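Local coordinates for protein fusolin (PDB 4YN2) that makes up the spindle crystals of an insect poxvirus that enhance virulence, and probably attacks chitin with a lytic polysaccharide monooxygenase-like domain, at residues A[69-74]-A[216-221]; A[110-115]-A[160-165]; A[149-154]-A[197-202]; A[174-179]-A[191-196]. All coordinates share one frame; numbering follows the deposited sequence.

Interaction 1: A[69-74]-A[216-221]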
loop_
_atom_site.group_PDB
_atom_site.type_symbol
_atom_site.label_atom_id
_atom_site.label_comp_id
_atom_site.label_asym_id
_atom_site.label_seq_id
_atom_site.Cartn_x
_atom_site.Cartn_y
_atom_site.Cartn_z
ATOM N N ALA A 69 7.585 8.795 -10.635
ATOM C CA ALA A 69 8.062 8.353 -11.926
ATOM C C ALA A 69 9.542 8.199 -11.991
ATOM O O ALA A 69 10.271 8.731 -11.169
ATOM C CB ALA A 69 7.635 9.360 -12.975
ATOM N N ALA A 70 9.979 7.470 -13.002
ATOM C CA ALA A 70 11.388 7.258 -13.311
ATOM C C ALA A 70 11.548 7.115 -14.820
ATOM O O ALA A 70 10.697 6.494 -15.460
ATOM C CB ALA A 70 11.903 6.021 -12.597
ATOM N N LEU A 71 12.611 7.704 -15.386
ATOM C CA LEU A 71 12.900 7.638 -16.824
ATOM C C LEU A 71 13.774 6.420 -17.122
ATOM O O LEU A 71 14.880 6.326 -16.590
ATOM C CB LEU A 71 13.616 8.916 -17.291
ATOM C CG LEU A 71 12.897 10.227 -17.040
ATOM C CD1 LEU A 71 13.720 11.399 -17.567
ATOM C CD2 LEU A 71 11.519 10.226 -17.670
ATOM N N ALA A 72 13.276 5.486 -17.936
ATOM C CA ALA A 72 14.021 4.282 -18.302
ATOM C C ALA A 72 14.725 4.393 -19.658
ATOM O O ALA A 72 15.602 3.586 -19.938
ATOM C CB ALA A 72 13.092 3.082 -18.324
ATOM N N GLY A 73 14.341 5.344 -20.497
ATOM C CA GLY A 73 14.949 5.462 -21.812
ATOM C C GLY A 73 14.399 4.424 -22.767
ATOM O O GLY A 73 13.382 3.788 -22.474
ATOM N N PRO A 74 15.059 4.215 -23.925
ATOM C CA PRO A 74 14.501 3.295 -24.936
ATOM C C PRO A 74 14.425 1.817 -24.544
ATOM O O PRO A 74 13.617 1.091 -25.118
ATOM C CB PRO A 74 15.453 3.458 -26.137
ATOM C CG PRO A 74 16.215 4.671 -25.894
ATOM C CD PRO A 74 16.265 4.903 -24.428
ATOM N N ASP A 216 7.996 4.413 -25.391
ATOM C CA ASP A 216 8.537 5.443 -26.277
ATOM C C ASP A 216 10.015 5.685 -25.939
ATOM O O ASP A 216 10.481 5.192 -24.904
ATOM C CB ASP A 216 7.686 6.725 -26.192
ATOM C CG ASP A 216 7.553 7.345 -24.824
ATOM O OD1 ASP A 216 8.556 7.378 -24.089
ATOM O OD2 ASP A 216 6.464 7.868 -24.520
ATOM N N PRO A 217 10.772 6.422 -26.787
ATOM C CA PRO A 217 12.205 6.616 -26.514
ATOM C C PRO A 217 12.553 7.183 -25.134
ATOM O O PRO A 217 13.580 6.798 -24.600
ATOM C CB PRO A 217 12.624 7.586 -27.616
ATOM C CG PRO A 217 11.729 7.230 -28.747
ATOM C CD PRO A 217 10.408 7.021 -28.088
ATOM N N VAL A 218 11.741 8.096 -24.576
ATOM C CA VAL A 218 12.008 8.689 -23.260
ATOM C C VAL A 218 11.788 7.610 -22.165
ATOM O O VAL A 218 12.494 7.589 -21.170
ATOM C CB VAL A 218 11.149 9.970 -23.022
ATOM C CG1 VAL A 218 11.294 10.482 -21.592
ATOM C CG2 VAL A 218 11.534 11.067 -24.013
ATOM N N GLY A 219 10.817 6.740 -22.370
ATOM C CA GLY A 219 10.549 5.634 -21.467
ATOM C C GLY A 219 10.157 6.011 -20.058
ATOM O O GLY A 219 10.595 5.351 -19.110
ATOM N N GLU A 220 9.357 7.064 -19.891
ATOM C CA GLU A 220 8.898 7.417 -18.554
ATOM C C GLU A 220 7.923 6.354 -18.050
ATOM O O GLU A 220 7.066 5.882 -18.797
ATOM C CB GLU A 220 8.242 8.792 -18.504
ATOM C CG GLU A 220 7.976 9.247 -17.071
ATOM C CD GLU A 220 8.019 10.742 -16.794
ATOM O OE1 GLU A 220 8.594 11.495 -17.611
ATOM O OE2 GLU A 220 7.551 11.153 -15.710
ATOM N N GLY A 221 8.122 5.950 -16.814
ATOM C CA GLY A 221 7.273 4.979 -16.139
ATOM C C GLY A 221 6.824 5.524 -14.810
ATOM O O GLY A 221 7.561 6.284 -14.180
#
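L71 and E220 form a non-hydrogen-bonded antiparallel pair where the short strand 69-71 runs beside the start of strand 220-231, in a mixed sheet of the lytic polysaccharide monooxygenase family domain. Their side chains leave on the same face and cross obliquely. With CG anti to its carbonyl carbon (chi1 -57°), L71 lays CD2 across the E220 chain, 3.2 Å from E220 OE1, and the same methyl meets V218 CG1 at 3.9 Å. E220 starts with CG anti to the backbone N and bends at chi2, which brings OE2 to 3.3 Å from A69 CB. The E220 side chain also touches H1, a zinc ligand, and comes to about 5 Å from the metal, so its charge may add to the field around the ion. Next to this pair, A70 and G221 exchange two backbone bonds, A70 N to G221 O being 2.9 Å. On the other side of the L71-E220 pair the ladder gives way to a turn: A72 N donates to G219 O from above the carbonyl plane, and G73 N to V218 O likewise. D216 OD2 makes a salt bridge with R214, while OD1 forms an Asx motif, accepting from G219 N at 2.9 Å.

Interaction 2: A[110-115]-A[160-165]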
loop_
_atom_site.group_PDB
_atom_site.type_symbol
_atom_site.label_atom_id
_atom_site.label_comp_id
_atom_site.label_asym_id
_atom_site.label_seq_id
_atom_site.Cartn_x
_atom_site.Cartn_y
_atom_site.Cartn_z
ATOM N N ASP A 110 8.653 5.314 1.275
ATOM C CA ASP A 110 9.196 3.968 1.194
ATOM C C ASP A 110 9.603 3.398 2.546
ATOM O O ASP A 110 10.051 2.261 2.578
ATOM C CB ASP A 110 10.400 3.940 0.242
ATOM C CG ASP A 110 10.694 2.551 -0.297
ATOM O OD1 ASP A 110 9.787 1.948 -0.916
ATOM O OD2 ASP A 110 11.801 2.042 -0.045
ATOM N N ILE A 111 9.430 4.138 3.659
ATOM C CA ILE A 111 9.790 3.601 4.973
ATOM C C ILE A 111 8.797 2.499 5.358
ATOM O O ILE A 111 7.652 2.488 4.892
ATOM C CB ILE A 111 9.877 4.690 6.077
ATOM C CG1 ILE A 111 8.488 5.217 6.481
ATOM C CG2 ILE A 111 10.861 5.806 5.682
ATOM C CD1 ILE A 111 8.503 6.373 7.509
ATOM N N SER A 112 9.229 1.612 6.247
ATOM C CA SER A 112 8.401 0.515 6.727
ATOM C C SER A 112 7.584 0.956 7.926
ATOM O O SER A 112 7.951 1.889 8.638
ATOM C CB SER A 112 9.277 -0.684 7.090
ATOM O OG SER A 112 10.040 -1.080 5.965
ATOM N N GLY A 113 6.472 0.283 8.138
ATOM C CA GLY A 113 5.608 0.580 9.266
ATOM C C GLY A 113 4.158 0.229 9.038
ATOM O O GLY A 113 3.816 -0.506 8.113
ATOM N N SER A 114 3.295 0.785 9.882
ATOM C CA SER A 114 1.875 0.461 9.901
ATOM C C SER A 114 1.066 1.257 8.866
ATOM O O SER A 114 0.094 1.919 9.221
ATOM C CB SER A 114 1.322 0.679 11.307
ATOM O OG SER A 114 1.573 1.994 11.773
ATOM N N TRP A 115 1.422 1.122 7.573
ATOM C CA TRP A 115 0.692 1.770 6.475
ATOM C C TRP A 115 -0.737 1.270 6.473
ATOM O O TRP A 115 -0.961 0.074 6.682
ATOM C CB TRP A 115 1.359 1.486 5.125
ATOM C CG TRP A 115 2.692 2.138 4.987
ATOM C CD1 TRP A 115 3.910 1.568 5.209
ATOM C CD2 TRP A 115 2.935 3.516 4.725
ATOM N NE1 TRP A 115 4.902 2.499 5.043
ATOM C CE2 TRP A 115 4.330 3.713 4.778
ATOM C CE3 TRP A 115 2.106 4.617 4.476
ATOM C CZ2 TRP A 115 4.915 4.960 4.552
ATOM C CZ3 TRP A 115 2.688 5.841 4.211
ATOM C CH2 TRP A 115 4.076 6.010 4.281
ATOM N N ILE A 160 8.289 -4.002 8.836
ATOM C CA ILE A 160 9.759 -3.929 8.841
ATOM C C ILE A 160 10.449 -4.153 7.494
ATOM O O ILE A 160 11.629 -3.843 7.415
ATOM C CB ILE A 160 10.314 -4.952 9.871
ATOM C CG1 ILE A 160 9.927 -6.408 9.505
ATOM C CG2 ILE A 160 9.851 -4.592 11.284
ATOM C CD1 ILE A 160 10.374 -7.441 10.500
ATOM N N ASP A 161 9.781 -4.727 6.476
ATOM C CA ASP A 161 10.422 -5.000 5.192
ATOM C C ASP A 161 10.245 -3.879 4.205
ATOM O O ASP A 161 9.150 -3.343 4.062
ATOM C CB ASP A 161 9.841 -6.263 4.530
ATOM C CG ASP A 161 10.138 -7.585 5.209
ATOM O OD1 ASP A 161 11.205 -7.701 5.842
ATOM O OD2 ASP A 161 9.315 -8.516 5.073
ATOM N N ARG A 162 11.289 -3.616 3.429
ATOM C CA ARG A 162 11.183 -2.722 2.290
ATOM C C ARG A 162 10.618 -3.521 1.153
ATOM O O ARG A 162 10.877 -4.728 1.070
ATOM C CB ARG A 162 12.550 -2.163 1.895
ATOM C CG ARG A 162 13.088 -1.185 2.907
ATOM C CD ARG A 162 12.650 0.215 2.601
ATOM N NE ARG A 162 13.029 1.131 3.680
ATOM C CZ ARG A 162 13.309 2.423 3.530
ATOM N NH1 ARG A 162 13.264 2.991 2.326
ATOM N NH2 ARG A 162 13.650 3.158 4.580
ATOM N N VAL A 163 9.891 -2.856 0.262
ATOM C CA VAL A 163 9.413 -3.451 -0.976
ATOM C C VAL A 163 10.587 -3.359 -1.927
ATOM O O VAL A 163 11.058 -2.259 -2.207
ATOM C CB VAL A 163 8.154 -2.743 -1.524
ATOM C CG1 VAL A 163 7.802 -3.251 -2.921
ATOM C CG2 VAL A 163 6.968 -2.915 -0.576
ATOM N N VAL A 164 11.065 -4.497 -2.409
ATOM C CA VAL A 164 12.224 -4.577 -3.291
ATOM C C VAL A 164 11.905 -5.549 -4.401
ATOM O O VAL A 164 11.009 -6.364 -4.237
ATOM C CB VAL A 164 13.509 -4.982 -2.509
ATOM C CG1 VAL A 164 13.859 -3.938 -1.465
ATOM C CG2 VAL A 164 13.382 -6.353 -1.845
ATOM N N TRP A 165 12.647 -5.512 -5.503
ATOM C CA TRP A 165 12.374 -6.423 -6.609
ATOM C C TRP A 165 12.488 -7.892 -6.180
ATOM O O TRP A 165 11.680 -8.720 -6.629
ATOM C CB TRP A 165 13.293 -6.140 -7.798
ATOM C CG TRP A 165 12.993 -4.832 -8.463
ATOM C CD1 TRP A 165 13.733 -3.690 -8.402
ATOM C CD2 TRP A 165 11.801 -4.501 -9.176
ATOM N NE1 TRP A 165 13.118 -2.692 -9.121
ATOM C CE2 TRP A 165 11.908 -3.151 -9.572
ATOM C CE3 TRP A 165 10.627 -5.200 -9.485
ATOM C CZ2 TRP A 165 10.923 -2.516 -10.334
ATOM C CZ3 TRP A 165 9.657 -4.569 -10.241
ATOM C CH2 TRP A 165 9.804 -3.240 -10.646
HETATM O O HOH W 1 9.218 -0.027 0.853
HETATM O O HOH W 2 12.203 0.022 -1.658
HETATM O O HOH W 3 13.193 -2.038 6.326
#
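Two irregular loops come together at S112 and I160, whose CA atoms lie 5.1 Å apart, and segment 110-115 then curls through an inverse gamma turn centred on S114. The contact rests on a salt bridge between loops at the flank of the family's beta-sheet core. R162 bends at chi2 (-90°), which turns its guanidinium back to D110, and NH1 reaches D110 OD2 at 2.9 Å. OD2 offers its anti lone pair and sits near the guanidinium plane, although the two flat groups are 68° apart; a single N-H makes the bridge. One face of the guanidinium is laid over the backbone at D110 and I111, D110 O and I111 CA lying against it. D110 is gripped further: its OD1 bonds to C92 N, and one water links D110 O to V163 N. A second water donates to both D110 OD2 and V163 O, at 2.6 Å from each, tying the carboxylate to the opposite backbone. S112 points its CB at the other loop, and its OG lies 3.1 Å from D161 O, at best a weak hydrogen bond. I111 packs on helix 31-48, and W115 NE1 donates to I111 O in the ring plane at 2.8 Å.

Interaction 3: A[149-154]-A[197-202]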
loop_
_atom_site.group_PDB
_atom_site.type_symbol
_atom_site.label_atom_id
_atom_site.label_comp_id
_atom_site.label_asym_id
_atom_site.label_seq_id
_atom_site.Cartn_x
_atom_site.Cartn_y
_atom_site.Cartn_z
ATOM N N VAL A 149 1.606 -5.330 -12.756
ATOM C CA VAL A 149 1.241 -5.352 -11.352
ATOM C C VAL A 149 2.037 -6.449 -10.702
ATOM O O VAL A 149 2.070 -7.572 -11.212
ATOM C CB VAL A 149 -0.270 -5.529 -11.084
ATOM C CG1 VAL A 149 -0.574 -5.348 -9.604
ATOM C CG2 VAL A 149 -1.091 -4.548 -11.913
ATOM N N TYR A 150 2.701 -6.115 -9.596
ATOM C CA TYR A 150 3.444 -7.057 -8.774
ATOM C C TYR A 150 2.793 -7.102 -7.440
ATOM O O TYR A 150 2.111 -6.154 -7.075
ATOM C CB TYR A 150 4.920 -6.661 -8.596
ATOM C CG TYR A 150 5.687 -6.440 -9.876
ATOM C CD1 TYR A 150 5.510 -5.282 -10.626
ATOM C CD2 TYR A 150 6.591 -7.389 -10.343
ATOM C CE1 TYR A 150 6.214 -5.071 -11.807
ATOM C CE2 TYR A 150 7.282 -7.198 -11.542
ATOM C CZ TYR A 150 7.078 -6.042 -12.278
ATOM O OH TYR A 150 7.758 -5.851 -13.453
ATOM N N ILE A 151 3.011 -8.173 -6.703
ATOM C CA ILE A 151 2.540 -8.301 -5.338
ATOM C C ILE A 151 3.707 -8.790 -4.512
ATOM O O ILE A 151 4.523 -9.585 -4.985
ATOM C CB ILE A 151 1.284 -9.207 -5.175
ATOM C CG1 ILE A 151 0.723 -9.097 -3.742
ATOM C CG2 ILE A 151 1.573 -10.678 -5.551
ATOM C CD1 ILE A 151 -0.664 -9.682 -3.557
ATOM N N THR A 152 3.772 -8.344 -3.270
ATOM C CA THR A 152 4.799 -8.814 -2.378
ATOM C C THR A 152 4.648 -10.319 -2.159
ATOM O O THR A 152 3.537 -10.852 -2.180
ATOM C CB THR A 152 4.746 -8.073 -1.058
ATOM O OG1 THR A 152 3.382 -7.917 -0.664
ATOM C CG2 THR A 152 5.449 -6.723 -1.121
ATOM N N LYS A 153 5.759 -10.985 -1.914
ATOM C CA LYS A 153 5.773 -12.424 -1.634
ATOM C C LYS A 153 5.002 -12.720 -0.332
ATOM O O LYS A 153 4.834 -11.824 0.503
ATOM C CB LYS A 153 7.212 -12.968 -1.577
ATOM C CG LYS A 153 7.815 -13.079 -2.966
ATOM C CD LYS A 153 9.218 -13.641 -2.962
ATOM C CE LYS A 153 9.886 -13.598 -4.327
ATOM N NZ LYS A 153 9.362 -14.641 -5.243
ATOM N N PRO A 154 4.465 -13.953 -0.201
ATOM C CA PRO A 154 3.591 -14.292 0.939
ATOM C C PRO A 154 4.045 -13.973 2.366
ATOM O O PRO A 154 3.172 -13.721 3.204
ATOM C CB PRO A 154 3.448 -15.802 0.805
ATOM C CG PRO A 154 3.537 -16.048 -0.628
ATOM C CD PRO A 154 4.547 -15.085 -1.146
ATOM N N VAL A 197 -7.641 -7.598 -12.334
ATOM C CA VAL A 197 -6.427 -8.308 -11.976
ATOM C C VAL A 197 -6.759 -9.376 -10.944
ATOM O O VAL A 197 -7.404 -9.065 -9.932
ATOM C CB VAL A 197 -5.364 -7.320 -11.430
ATOM C CG1 VAL A 197 -4.053 -8.044 -11.116
ATOM C CG2 VAL A 197 -5.117 -6.193 -12.431
ATOM N N PRO A 198 -6.280 -10.620 -11.146
ATOM C CA PRO A 198 -6.470 -11.645 -10.116
ATOM C C PRO A 198 -5.423 -11.443 -9.029
ATOM O O PRO A 198 -4.244 -11.697 -9.244
ATOM C CB PRO A 198 -6.304 -12.963 -10.882
ATOM C CG PRO A 198 -5.498 -12.636 -12.065
ATOM C CD PRO A 198 -5.490 -11.146 -12.278
ATOM N N ILE A 199 -5.850 -10.941 -7.880
ATOM C CA ILE A 199 -4.967 -10.651 -6.761
ATOM C C ILE A 199 -4.816 -11.909 -5.897
ATOM O O ILE A 199 -5.812 -12.341 -5.324
ATOM C CB ILE A 199 -5.518 -9.465 -5.928
ATOM C CG1 ILE A 199 -5.823 -8.208 -6.792
ATOM C CG2 ILE A 199 -4.571 -9.115 -4.792
ATOM C CD1 ILE A 199 -4.690 -7.610 -7.503
ATOM N N PRO A 200 -3.595 -12.465 -5.715
ATOM C CA PRO A 200 -3.445 -13.609 -4.800
ATOM C C PRO A 200 -3.800 -13.211 -3.375
ATOM O O PRO A 200 -3.416 -12.123 -2.932
ATOM C CB PRO A 200 -1.956 -13.970 -4.918
ATOM C CG PRO A 200 -1.492 -13.327 -6.180
ATOM C CD PRO A 200 -2.293 -12.074 -6.288
ATOM N N ILE A 201 -4.559 -14.065 -2.670
ATOM C CA ILE A 201 -4.969 -13.760 -1.306
ATOM C C ILE A 201 -3.787 -13.960 -0.366
ATOM O O ILE A 201 -2.878 -14.737 -0.639
ATOM C CB ILE A 201 -6.201 -14.598 -0.850
ATOM C CG1 ILE A 201 -7.351 -14.544 -1.864
ATOM C CG2 ILE A 201 -6.715 -14.145 0.509
ATOM C CD1 ILE A 201 -7.694 -13.243 -2.404
ATOM N N ARG A 202 -3.797 -13.193 0.709
ATOM C CA ARG A 202 -2.825 -13.215 1.791
ATOM C C ARG A 202 -3.574 -13.197 3.101
ATOM O O ARG A 202 -4.685 -12.680 3.161
ATOM C CB ARG A 202 -1.907 -11.984 1.705
ATOM C CG ARG A 202 -1.158 -11.812 0.382
ATOM C CD ARG A 202 -0.029 -12.788 0.310
ATOM N NE ARG A 202 0.884 -12.543 -0.809
ATOM C CZ ARG A 202 1.001 -13.286 -1.904
ATOM N NH1 ARG A 202 0.188 -14.312 -2.114
ATOM N NH2 ARG A 202 1.924 -12.994 -2.811
HETATM O O HOH W 4 2.634 -10.284 0.729
#
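R202 NH2 donates to T152 O at 2.8 Å, an almost straight bond (172°) that lies in both the guanidinium and the carbonyl planes. R202 NE adds a weak second bond to the same oxygen. A water at the guanidinium edge accepts from R202 NE and lies within bonding distance of K153 O and T152 OG1, which also meets V207 N; the end of the arginine is therefore fixed along its edge as well as at its tip. The bend at chi2 (-75°) swings the head toward the other segment. There it is sandwiched, with P154 CG over the centre of one face and I151 CD1 toward the rim of the opposite one, while I151 CG2 stands 3.6 Å from R202 NH2. I151 extends with CG1 anti to the backbone N and meets P200 tip to tip, I151 CD1 being 4.0 Å from P200 CD. This is packing across a beta sandwich, as in immunoglobulin-like folds: strands 149-152 and 197-200 run nearly parallel, 10° apart, with axes 8.5 Å from each other at closest, and belong to different sheets. The same I151 methyl touches I199 CG2 at 4.1 Å, among L208, L132 and I228. Farther along, V149 CG2 faces V197 CG2 at 4.4 Å, both resting on L134. Y150 turns its ring away from this core to the glycan pocket, where it touches a bound N-acetylglucosamine.

Interaction 4: A[174-179]-A[191-196]. With EDO (1,2-ethanediol), chain D.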
loop_
_atom_site.group_PDB
_atom_site.type_symbol
_atom_site.label_atom_id
_atom_site.label_comp_id
_atom_site.label_asym_id
_atom_site.label_seq_id
_atom_site.Cartn_x
_atom_site.Cartn_y
_atom_site.Cartn_z
ATOM N N ASP A 174 -0.250 -6.210 -19.060
ATOM C CA ASP A 174 -1.212 -6.015 -20.147
ATOM C C ASP A 174 -1.351 -4.563 -20.555
ATOM O O ASP A 174 -0.972 -3.678 -19.800
ATOM C CB ASP A 174 -2.603 -6.511 -19.660
ATOM C CG ASP A 174 -3.611 -6.866 -20.749
ATOM O OD1 ASP A 174 -3.187 -7.142 -21.874
ATOM O OD2 ASP A 174 -4.820 -6.941 -20.435
ATOM N N THR A 175 -1.919 -4.331 -21.748
ATOM C CA THR A 175 -2.387 -3.015 -22.190
ATOM C C THR A 175 -3.795 -2.941 -21.642
ATOM O O THR A 175 -4.494 -3.948 -21.645
ATOM C CB THR A 175 -2.325 -2.827 -23.694
ATOM O OG1 THR A 175 -2.967 -3.929 -24.319
ATOM C CG2 THR A 175 -0.921 -2.656 -24.190
ATOM N N VAL A 176 -4.189 -1.800 -21.124
ATOM C CA VAL A 176 -5.457 -1.635 -20.428
ATOM C C VAL A 176 -6.349 -0.638 -21.178
ATOM O O VAL A 176 -5.855 0.380 -21.654
ATOM C CB VAL A 176 -5.102 -1.145 -18.989
ATOM C CG1 VAL A 176 -6.294 -0.566 -18.250
ATOM C CG2 VAL A 176 -4.445 -2.264 -18.180
ATOM N N PRO A 177 -7.674 -0.854 -21.205
ATOM C CA PRO A 177 -8.550 0.116 -21.877
ATOM C C PRO A 177 -8.786 1.387 -21.069
ATOM O O PRO A 177 -8.879 1.350 -19.836
ATOM C CB PRO A 177 -9.852 -0.657 -22.025
ATOM C CG PRO A 177 -9.882 -1.536 -20.855
ATOM C CD PRO A 177 -8.455 -1.998 -20.695
ATOM N N LEU A 178 -8.891 2.511 -21.777
ATOM C CA LEU A 178 -9.249 3.800 -21.203
ATOM C C LEU A 178 -10.773 3.824 -21.194
ATOM O O LEU A 178 -11.376 3.759 -22.259
ATOM C CB LEU A 178 -8.644 4.932 -22.044
ATOM C CG LEU A 178 -8.901 6.345 -21.583
ATOM C CD1 LEU A 178 -8.204 6.630 -20.253
ATOM C CD2 LEU A 178 -8.442 7.332 -22.651
ATOM N N ASP A 179 -11.393 3.798 -20.009
ATOM C CA ASP A 179 -12.845 3.670 -19.873
ATOM C C ASP A 179 -13.479 4.760 -19.026
ATOM O O ASP A 179 -12.789 5.400 -18.229
ATOM C CB ASP A 179 -13.170 2.325 -19.193
ATOM C CG ASP A 179 -13.001 1.066 -20.022
ATOM O OD1 ASP A 179 -13.365 1.089 -21.228
ATOM O OD2 ASP A 179 -12.681 0.010 -19.429
ATOM N N LEU A 191 -11.553 10.147 -17.538
ATOM C CA LEU A 191 -11.467 8.754 -18.012
ATOM C C LEU A 191 -10.439 8.039 -17.168
ATOM O O LEU A 191 -9.557 8.698 -16.619
ATOM C CB LEU A 191 -11.067 8.690 -19.489
ATOM C CG LEU A 191 -12.081 9.208 -20.494
ATOM C CD1 LEU A 191 -11.436 9.376 -21.861
ATOM C CD2 LEU A 191 -13.280 8.279 -20.608
ATOM N N VAL A 192 -10.529 6.708 -17.068
ATOM C CA VAL A 192 -9.614 5.931 -16.226
ATOM C C VAL A 192 -9.145 4.669 -16.909
ATOM O O VAL A 192 -9.824 4.120 -17.781
ATOM C CB VAL A 192 -10.269 5.560 -14.866
ATOM C CG1 VAL A 192 -10.375 6.774 -13.955
ATOM C CG2 VAL A 192 -11.636 4.918 -15.058
ATOM N N TYR A 193 -8.007 4.169 -16.450
ATOM C CA TYR A 193 -7.502 2.876 -16.887
ATOM C C TYR A 193 -7.989 1.893 -15.858
ATOM O O TYR A 193 -7.531 1.936 -14.719
ATOM C CB TYR A 193 -5.992 2.885 -17.030
ATOM C CG TYR A 193 -5.527 3.718 -18.194
ATOM C CD1 TYR A 193 -5.568 3.221 -19.491
ATOM C CD2 TYR A 193 -5.043 5.005 -18.004
ATOM C CE1 TYR A 193 -5.128 3.982 -20.568
ATOM C CE2 TYR A 193 -4.586 5.770 -19.071
ATOM C CZ TYR A 193 -4.615 5.248 -20.352
ATOM O OH TYR A 193 -4.218 6.033 -21.405
ATOM N N ARG A 194 -9.007 1.106 -16.217
ATOM C CA ARG A 194 -9.662 0.135 -15.340
ATOM C C ARG A 194 -9.317 -1.252 -15.807
ATOM O O ARG A 194 -9.484 -1.542 -16.992
ATOM C CB ARG A 194 -11.192 0.330 -15.368
ATOM C CG ARG A 194 -11.745 1.174 -14.255
ATOM C CD ARG A 194 -13.246 0.995 -14.095
ATOM N NE ARG A 194 -14.063 1.554 -15.182
ATOM C CZ ARG A 194 -14.903 0.880 -15.976
ATOM N NH1 ARG A 194 -15.011 -0.442 -15.884
ATOM N NH2 ARG A 194 -15.620 1.521 -16.887
ATOM N N PHE A 195 -8.848 -2.121 -14.911
ATOM C CA PHE A 195 -8.431 -3.446 -15.347
ATOM C C PHE A 195 -8.612 -4.482 -14.256
ATOM O O PHE A 195 -8.297 -4.235 -13.092
ATOM C CB PHE A 195 -6.975 -3.427 -15.863
ATOM C CG PHE A 195 -5.939 -2.760 -14.981
ATOM C CD1 PHE A 195 -5.923 -1.384 -14.818
ATOM C CD2 PHE A 195 -4.892 -3.490 -14.445
ATOM C CE1 PHE A 195 -4.951 -0.768 -14.040
ATOM C CE2 PHE A 195 -3.911 -2.868 -13.675
ATOM C CZ PHE A 195 -3.952 -1.515 -13.467
ATOM N N THR A 196 -9.121 -5.654 -14.655
ATOM C CA THR A 196 -9.412 -6.756 -13.742
ATOM C C THR A 196 -8.167 -7.594 -13.556
ATOM O O THR A 196 -7.697 -8.214 -14.501
ATOM C CB THR A 196 -10.596 -7.573 -14.246
ATOM O OG1 THR A 196 -11.700 -6.686 -14.351
ATOM C CG2 THR A 196 -10.972 -8.694 -13.292
HETATM C C1 EDO D . -11.973 -4.328 -17.473
HETATM O O1 EDO D . -11.807 -4.472 -16.058
HETATM C C2 EDO D . -10.642 -4.603 -18.219
HETATM O O2 EDO D . -9.895 -5.634 -17.568
#
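Two backbone bonds pair D179 with V192 in an antiparallel hairpin: D179 N donates to V192 O at 2.7 Å, nearly straight at 175°, and V192 N returns one to D179 O at 2.9 Å. Next to them L178 and Y193 make a non-hydrogen-bonded pair on the other face. L178, with CG anti to the backbone N, places CD1 over the face of the Y193 ring, somewhat toward its rim, 3.9 Å from the centroid and 14° off its normal, a CH-pi contact. Its isobutyl group also crosses L191 at about a right angle, CD1 lying 3.6 Å from L191 CB. V176 lies over one face of F195: its CG2 sits above the ring, while its CG1 approaches F195 CD1 to 3.5 Å. On the D179 side, R194 crosses the aspartate at about a right angle, and D179 CB covers a face of the guanidinium, 3.5 Å from R194 NH2. D179 OD2 lies well above that plane, so the charges attract only at a distance and no N-H points at the oxygen. The N-H groups of R194 turn to P180 O and to a salt bridge with E133. A 1,2-ethanediol, probably a crystallisation additive, takes bonds from T196 N and T196 OG1. Around the aromatics, Y193 OH bonds to E143 and its ring meets W212, while the F195 ring meets Y147 and Y172. Strand 178-180 is an edge strand of the four-stranded sheet within this chain; strand 191-200 pairs on its other side with strand 129-138, and V176 and F195 reach across to strand 145-152.

Interaction 1 spans the longest sequence interval, and the segments of interactions 2, 3 and 4 fall within it; those of 2 and 3 alternate, whereas both of interaction 4 lie between those of interaction 3. Interactions 3 and 4 share strand 191-200 of the four-stranded sheet, with centres about 19 Å apart, and meet through V149 and F195. Interaction 2, centred about 16 Å from interaction 3, touches it where W165 packs edge-to-face with Y150. Interaction 1 stands apart at the zinc end, its centre about 20 to 25 Å from theirs, but shares the mixed sheet with interaction 3 through strands 220-231 and 145-152. Interactions 2, 3 and 4 thus form a touching chain from flanking loops to edge hairpin.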